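Local coordinates for SdbC (Legionella pneumophila subsp. pneumophila, PDB 4KSN), which is an effector protein of unknown function, seen here as its C-terminal domain, which assembles with further copies of itself, at residues L17-G22 and E27-K32; P56-S59 and S63-Q66; A42-K47 and D51-P56. The protein carries 1 engineered substitution. All coordinates share one frame; numbering follows the deposited sequence.

How the contacts relate
Strand 10-20 runs from the N-terminal end of the model and turns back into strand 26-33. Contact 1 closes this beta hairpin. A long loop without helix then leads from strand 26-33 to strand 62-71. Contact 3 closes a bend inside that loop, and contact 2 closes the turn that brings the loop into strand 62-71. The three contacts therefore follow one another in series, and none nests inside another. Contacts 2 and 3 share P56. Contacts 1 and 2 meet in the sheet, where L17 packs on L64. Contact 3 lies about 23 Å from contact 1, centre to centre. All three also touch the second subunit.

Contact 1. Residues L17-G22 and E27-K32; sequences LKYDTG and ESFICK
Y19 and E27 face each other across a beta hairpin, and CB of E27 lies over one face of the tyrosine ring, displaced toward its rim. It sits 4.0 Å from the centroid of the Y19 ring, a CH-pi contact 25° off the ring normal. Y19 CG stands between its own backbone N and carbonyl carbon (chi1 65°), which swings the ring across to strand 27-32. There CE2 of Y19 also meets CE1 of F29 at 3.5 Å, the two rings meeting obliquely. On the same face of the sheet, CG of L17 packs 3.7 Å from SG of C31. K18 and S28 are paired on the other face. The K18 chain runs extended to CE; the bend at its last torsion (chi4 -67°) turns NZ back to S28, where K18 NZ donates to S28 OG at 2.7 Å. The backbones pair antiparallel: L17 and F29 exchange two hydrogen bonds, and so do Y19 and E27. The second subunit holds the polar ends: Y19 OH bonds to its L57 O, E27 OE1 forms a salt bridge with its R55 and a hydrogen bond with its Y33 OH, and E27 OE2 accepts from its L57 N. Strand 10-20 is the middle strand, with 62-71 on its other side, while 26-33 pairs with a strand of the second subunit and carries the sheet across the interface.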
# COMPACT_ATOMS: atom_id res chain seq x y z
N LEU A 17 -6.89 -5.31 21.13
CA LEU A 17 -8.28 -5.01 21.14
C LEU A 17 -8.86 -5.74 22.35
O LEU A 17 -8.67 -6.93 22.51
CB LEU A 17 -9.01 -5.49 19.89
CG LEU A 17 -8.81 -4.77 18.54
CD1 LEU A 17 -9.95 -5.23 17.62
CD2 LEU A 17 -8.69 -3.22 18.59
N LYS A 18 -9.67 -5.01 23.12
CA LYS A 18 -10.26 -5.59 24.32
C LYS A 18 -11.66 -5.07 24.41
O LYS A 18 -11.91 -3.96 24.10
CB LYS A 18 -9.40 -5.30 25.58
CG LYS A 18 -8.08 -5.95 25.63
CD LYS A 18 -7.22 -5.45 26.79
CE LYS A 18 -5.90 -6.17 26.92
NZ LYS A 18 -5.99 -7.62 27.31
N TYR A 19 -12.61 -5.93 24.75
CA TYR A 19 -14.02 -5.50 24.77
C TYR A 19 -14.81 -6.30 25.82
O TYR A 19 -14.57 -7.46 26.07
CB TYR A 19 -14.68 -5.59 23.40
CG TYR A 19 -14.83 -6.98 22.85
CD1 TYR A 19 -15.96 -7.75 23.09
CD2 TYR A 19 -13.84 -7.53 22.02
CE1 TYR A 19 -16.08 -9.06 22.60
CE2 TYR A 19 -13.96 -8.79 21.50
CZ TYR A 19 -15.07 -9.55 21.75
OH TYR A 19 -15.16 -10.78 21.23
N ASP A 20 -15.71 -5.60 26.49
CA ASP A 20 -16.59 -6.22 27.48
C ASP A 20 -17.68 -6.95 26.70
O ASP A 20 -18.27 -6.39 25.76
CB ASP A 20 -17.16 -5.13 28.40
CG ASP A 20 -18.29 -5.64 29.30
OD1 ASP A 20 -18.12 -6.68 29.98
OD2 ASP A 20 -19.32 -4.97 29.30
N THR A 21 -17.87 -8.21 27.05
CA THR A 21 -18.89 -9.04 26.40
C THR A 21 -20.33 -8.64 26.77
O THR A 21 -21.19 -8.46 25.89
CB THR A 21 -18.65 -10.50 26.77
OG1 THR A 21 -18.58 -10.63 28.20
CG2 THR A 21 -17.32 -10.97 26.15
N GLY A 22 -20.55 -8.43 28.06
CA GLY A 22 -21.91 -8.17 28.58
C GLY A 22 -22.29 -9.26 29.53
O GLY A 22 -23.41 -9.31 30.04
N GLU A 27 -12.80 -9.79 26.49
CA GLU A 27 -12.08 -10.64 25.57
C GLU A 27 -10.98 -9.80 25.01
O GLU A 27 -11.18 -8.60 24.83
CB GLU A 27 -13.00 -11.11 24.42
CG GLU A 27 -14.26 -11.87 24.87
CD GLU A 27 -13.96 -13.21 25.44
OE1 GLU A 27 -12.80 -13.51 25.87
OE2 GLU A 27 -14.89 -14.04 25.42
N SER A 28 -9.84 -10.44 24.75
CA SER A 28 -8.65 -9.76 24.30
C SER A 28 -8.12 -10.46 23.07
O SER A 28 -8.09 -11.69 23.03
CB SER A 28 -7.57 -9.87 25.39
OG SER A 28 -8.00 -9.31 26.63
N PHE A 29 -7.58 -9.66 22.14
CA PHE A 29 -7.13 -10.18 20.86
C PHE A 29 -5.93 -9.33 20.45
O PHE A 29 -5.89 -8.13 20.77
CB PHE A 29 -8.20 -9.99 19.81
CG PHE A 29 -9.41 -10.88 19.93
CD1 PHE A 29 -10.51 -10.50 20.68
CD2 PHE A 29 -9.49 -12.05 19.21
CE1 PHE A 29 -11.60 -11.32 20.76
CE2 PHE A 29 -10.61 -12.84 19.25
CZ PHE A 29 -11.67 -12.49 20.06
N ILE A 30 -4.99 -9.95 19.76
CA ILE A 30 -3.90 -9.20 19.08
C ILE A 30 -4.17 -9.33 17.58
O ILE A 30 -4.42 -10.43 17.11
CB ILE A 30 -2.50 -9.69 19.53
CG1 ILE A 30 -1.40 -8.94 18.79
CG2 ILE A 30 -2.26 -11.15 19.35
CD1 ILE A 30 -1.39 -7.48 19.20
N CYS A 31 -4.20 -8.18 16.88
CA CYS A 31 -4.94 -8.04 15.65
C CYS A 31 -4.10 -7.30 14.58
O CYS A 31 -3.37 -6.34 14.88
CB CYS A 31 -6.17 -7.19 15.85
SG CYS A 31 -7.18 -7.82 17.25
N LYS A 32 -4.29 -7.74 13.35
CA LYS A 32 -3.89 -6.99 12.16
C LYS A 32 -5.16 -6.41 11.51
O LYS A 32 -6.07 -7.13 11.13
CB LYS A 32 -3.16 -7.93 11.23
CG LYS A 32 -2.90 -7.43 9.82
CD LYS A 32 -1.83 -6.37 9.81
CE LYS A 32 -1.39 -6.01 8.39
NZ LYS A 32 -2.40 -5.10 7.76

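Contact 2. Residues P56-S59 and S63-Q66; sequences PLES and SLRQ
The turn that leads from the long loop into strand 62-71, the last strand of the antiparallel sheet, holds this contact. Segment 56-59 is irregular. It passes beside the start of the strand without pairing with it: the nearest CA atoms, those of E58 and L64, are 7.1 Å apart, and no direct hydrogen bond joins the two segments. L64 carries the meeting from the strand side. Its side chain leaves the strand toward the loop, and CG lies anti to the backbone N (chi1 171°). The two methyl groups of L64 then serve different partners. CD1 meets the ring of P56, with P56 CG at 3.8 Å, and the two side chains cross at a slant. CD2 lies against the carboxylate of E58, whose chain comes in at about a right angle to L64. P56 follows a cis peptide bond. It also packs on Y15 of strand 10-20, so the loop touches that strand as well as 62-71; L64 itself rests on L17 of strand 10-20.

The second subunit closes in as well, with its F29 on P56 and its Y19 on L64. L57 points away from strand 63-66, and its backbone N and O bond to E27 and Y19 of that subunit.

Water makes the polar link across the turn. The E58 chain is extended beyond CG, which carries both carboxylate oxygens toward the backbone of L64. One water donates to E58 OE2 at 2.8 Å and accepts from L64 N at 3.1 Å. A second water donates to both E58 OE1 and L64 O, at 2.7 Å from each oxygen.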
# COMPACT_ATOMS: atom_id res chain seq x y z
N PRO A 56 -7.87 2.33 11.90
CA PRO A 56 -9.27 2.01 12.07
C PRO A 56 -9.93 3.04 12.94
O PRO A 56 -9.30 3.61 13.82
CB PRO A 56 -9.24 0.64 12.80
CG PRO A 56 -7.94 0.63 13.52
CD PRO A 56 -7.00 1.42 12.66
N LEU A 57 -11.22 3.27 12.69
CA LEU A 57 -11.96 4.14 13.54
C LEU A 57 -12.16 3.37 14.82
O LEU A 57 -12.28 2.15 14.79
CB LEU A 57 -13.32 4.48 12.93
CG LEU A 57 -13.25 5.20 11.58
CD1 LEU A 57 -14.61 5.26 10.90
CD2 LEU A 57 -12.66 6.59 11.72
N GLU A 58 -12.27 4.09 15.92
CA GLU A 58 -12.49 3.47 17.23
C GLU A 58 -13.97 3.37 17.57
O GLU A 58 -14.78 4.20 17.14
CB GLU A 58 -11.77 4.30 18.28
CG GLU A 58 -10.29 4.52 17.95
CD GLU A 58 -9.41 4.67 19.18
OE1 GLU A 58 -8.17 4.63 19.01
OE2 GLU A 58 -9.93 4.82 20.29
N SER A 59 -14.31 2.38 18.37
CA SER A 59 -15.66 2.25 18.92
C SER A 59 -15.64 2.63 20.38
O SER A 59 -14.63 2.47 21.06
CB SER A 59 -16.12 0.80 18.84
OG SER A 59 -17.25 0.61 19.64
N SER A 63 -11.79 -1.27 23.33
CA SER A 63 -10.53 -0.59 23.65
C SER A 63 -9.49 -1.01 22.59
O SER A 63 -9.35 -2.18 22.34
CB SER A 63 -10.11 -1.05 25.04
OG SER A 63 -8.75 -0.88 25.30
N LEU A 64 -8.78 -0.05 22.03
CA LEU A 64 -7.78 -0.35 21.00
C LEU A 64 -6.51 0.37 21.40
O LEU A 64 -6.55 1.56 21.72
CB LEU A 64 -8.33 0.22 19.71
CG LEU A 64 -7.44 0.28 18.47
CD1 LEU A 64 -8.39 0.29 17.29
CD2 LEU A 64 -6.51 1.49 18.42
N ARG A 65 -5.40 -0.35 21.42
CA ARG A 65 -4.11 0.24 21.55
C ARG A 65 -3.25 -0.23 20.36
O ARG A 65 -3.29 -1.39 20.00
CB ARG A 65 -3.42 -0.21 22.84
CG ARG A 65 -4.10 0.34 24.13
CD ARG A 65 -4.03 1.87 24.18
NE ARG A 65 -2.70 2.43 23.83
CZ ARG A 65 -1.73 2.70 24.70
NH1 ARG A 65 -0.58 3.19 24.29
NH2 ARG A 65 -1.89 2.47 26.03
N GLN A 66 -2.51 0.67 19.78
CA GLN A 66 -1.71 0.40 18.60
C GLN A 66 -0.29 0.05 18.99
O GLN A 66 0.35 0.72 19.83
CB GLN A 66 -1.72 1.61 17.68
CG GLN A 66 -1.07 1.35 16.32
CD GLN A 66 -1.17 2.54 15.39
OE1 GLN A 66 -2.08 3.34 15.51
NE2 GLN A 66 -0.27 2.64 14.46
O HOH W 1 -9.86 2.80 22.16
O HOH W 2 -6.44 4.18 21.01

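Contact 3. Residues A42-K47 and D51-P56; sequences ASHPQK and DEMPRP. Engineered in segment 51-56: M53 (natural residue Leu).
The guanidinium group of R55 grips the backbone oxygen of S43 with both terminal nitrogens. NH1 of R55 lies 2.9 Å from S43 O and NH2 of R55 lies 3.1 Å from it. The oxygen sits in the guanidinium plane, 1° out of it. NH1 of R55 also donates to O of M53 at 2.8 Å, in the same plane. Together the three in-plane bonds fix how the guanidinium is turned. NH2 has a further partner in N38 of the sixth subunit. The backbone adds one direct bond: N of M53 donates to O of A42 at 2.8 Å, nearly straight at its hydrogen (173°) but from above the carbonyl plane.

Water serves other polar atoms. One water accepts from H44 N and donates to D51 O, at 2.6 Å from the latter. Another donates to E52 OE2 and accepts weakly from A42 N. The H44 ring is held too. Its ND1 accepts from Q46 N at 2.9 Å, K47 CG covers one face, and CE of M53 covers the opposite face, 4.1 Å from the ring centroid. M53 is an engineered substitution, leucine in the natural protein, and is present as selenomethionine; its chain bends at chi2 and chi3 to bring CE there. OG of S43 bonds to K18 of the fifth subunit.

Both segments belong to the helix-free loop between strands 26-33 and 62-71. R55 and P56 rest on Y33 of strand 26-33, and H44, P45 and M53 pack on L23 and V25 in the hairpin turn between strands 10-20 and 26-33 of the second subunit.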
# COMPACT_ATOMS: atom_id res chain seq x y z
N ALA A 42 -7.68 9.25 4.91
CA ALA A 42 -9.03 8.78 5.30
C ALA A 42 -9.83 9.89 5.97
O ALA A 42 -9.28 10.71 6.68
CB ALA A 42 -8.93 7.60 6.19
N SER A 43 -11.12 9.94 5.65
CA SER A 43 -11.96 11.03 6.10
C SER A 43 -13.27 10.47 6.60
O SER A 43 -13.49 9.27 6.61
CB SER A 43 -12.19 12.05 4.99
OG SER A 43 -12.99 11.57 3.92
N HIS A 44 -14.13 11.34 7.12
CA HIS A 44 -15.40 10.83 7.70
C HIS A 44 -16.26 10.08 6.66
O HIS A 44 -16.50 10.60 5.58
CB HIS A 44 -16.18 12.02 8.30
CG HIS A 44 -17.14 11.61 9.37
ND1 HIS A 44 -18.12 10.65 9.18
CD2 HIS A 44 -17.25 12.00 10.66
CE1 HIS A 44 -18.78 10.48 10.31
NE2 HIS A 44 -18.27 11.28 11.22
N PRO A 45 -16.75 8.88 7.00
CA PRO A 45 -17.57 8.14 6.08
C PRO A 45 -19.02 8.75 5.92
O PRO A 45 -19.69 8.42 4.96
CB PRO A 45 -17.68 6.76 6.74
CG PRO A 45 -17.39 6.97 8.17
CD PRO A 45 -16.49 8.14 8.24
N GLN A 46 -19.41 9.63 6.84
CA GLN A 46 -20.79 10.17 6.84
C GLN A 46 -20.86 11.68 6.76
O GLN A 46 -21.96 12.24 6.90
CB GLN A 46 -21.50 9.72 8.14
CG GLN A 46 -21.67 8.23 8.26
CD GLN A 46 -22.45 7.87 9.53
OE1 GLN A 46 -22.14 8.34 10.63
NE2 GLN A 46 -23.44 7.02 9.36
N LYS A 47 -19.73 12.36 6.51
CA LYS A 47 -19.73 13.81 6.43
C LYS A 47 -18.87 14.24 5.24
O LYS A 47 -17.97 13.51 4.84
CB LYS A 47 -19.16 14.44 7.68
CG LYS A 47 -19.96 14.07 8.92
CD LYS A 47 -19.60 14.96 10.08
CE LYS A 47 -20.58 14.71 11.22
NZ LYS A 47 -19.98 15.27 12.46
N ASP A 51 -11.56 16.54 6.71
CA ASP A 51 -10.72 16.44 7.87
C ASP A 51 -10.30 15.00 8.02
O ASP A 51 -11.11 14.07 7.86
CB ASP A 51 -11.42 16.87 9.16
CG ASP A 51 -11.55 18.39 9.29
OD1 ASP A 51 -10.91 19.17 8.57
OD2 ASP A 51 -12.31 18.80 10.18
N GLU A 52 -9.06 14.80 8.37
CA GLU A 52 -8.55 13.44 8.50
C GLU A 52 -9.17 12.67 9.65
O GLU A 52 -9.31 13.16 10.76
CB GLU A 52 -7.02 13.48 8.65
CG GLU A 52 -6.38 12.11 8.47
CD GLU A 52 -4.89 12.08 8.79
OE1 GLU A 52 -4.21 13.14 8.73
OE2 GLU A 52 -4.42 10.97 9.07
N MSE A 53 -9.55 11.43 9.37
CA MSE A 53 -10.12 10.54 10.37
C MSE A 53 -9.45 9.19 10.23
O MSE A 53 -9.97 8.29 9.56
CB MSE A 53 -11.62 10.35 10.21
CG MSE A 53 -12.38 11.61 10.56
SE MSE A 53 -13.67 11.14 11.94
CE MSE A 53 -14.35 9.50 11.24
N PRO A 54 -8.27 9.03 10.84
CA PRO A 54 -7.44 7.85 10.61
C PRO A 54 -8.17 6.54 10.93
O PRO A 54 -8.96 6.51 11.84
CB PRO A 54 -6.27 8.05 11.58
CG PRO A 54 -6.24 9.54 11.81
CD PRO A 54 -7.69 9.91 11.87
N ARG A 55 -7.90 5.53 10.13
CA ARG A 55 -8.44 4.18 10.33
C ARG A 55 -7.40 3.30 11.11
O ARG A 55 -6.20 3.49 10.97
CB ARG A 55 -8.70 3.59 8.95
CG ARG A 55 -9.77 4.35 8.12
CD ARG A 55 -11.05 4.63 8.88
NE ARG A 55 -12.17 4.90 7.94
CZ ARG A 55 -12.54 6.12 7.53
NH1 ARG A 55 -11.97 7.25 7.97
NH2 ARG A 55 -13.55 6.21 6.67
N PRO A 56 -7.87 2.33 11.90
CA PRO A 56 -9.27 2.01 12.07
C PRO A 56 -9.93 3.04 12.94
O PRO A 56 -9.30 3.61 13.82
CB PRO A 56 -9.24 0.64 12.80
CG PRO A 56 -7.94 0.63 13.52
CD PRO A 56 -7.00 1.42 12.66
O HOH W 3 -5.71 8.78 7.19
O HOH W 4 -13.66 14.17 7.61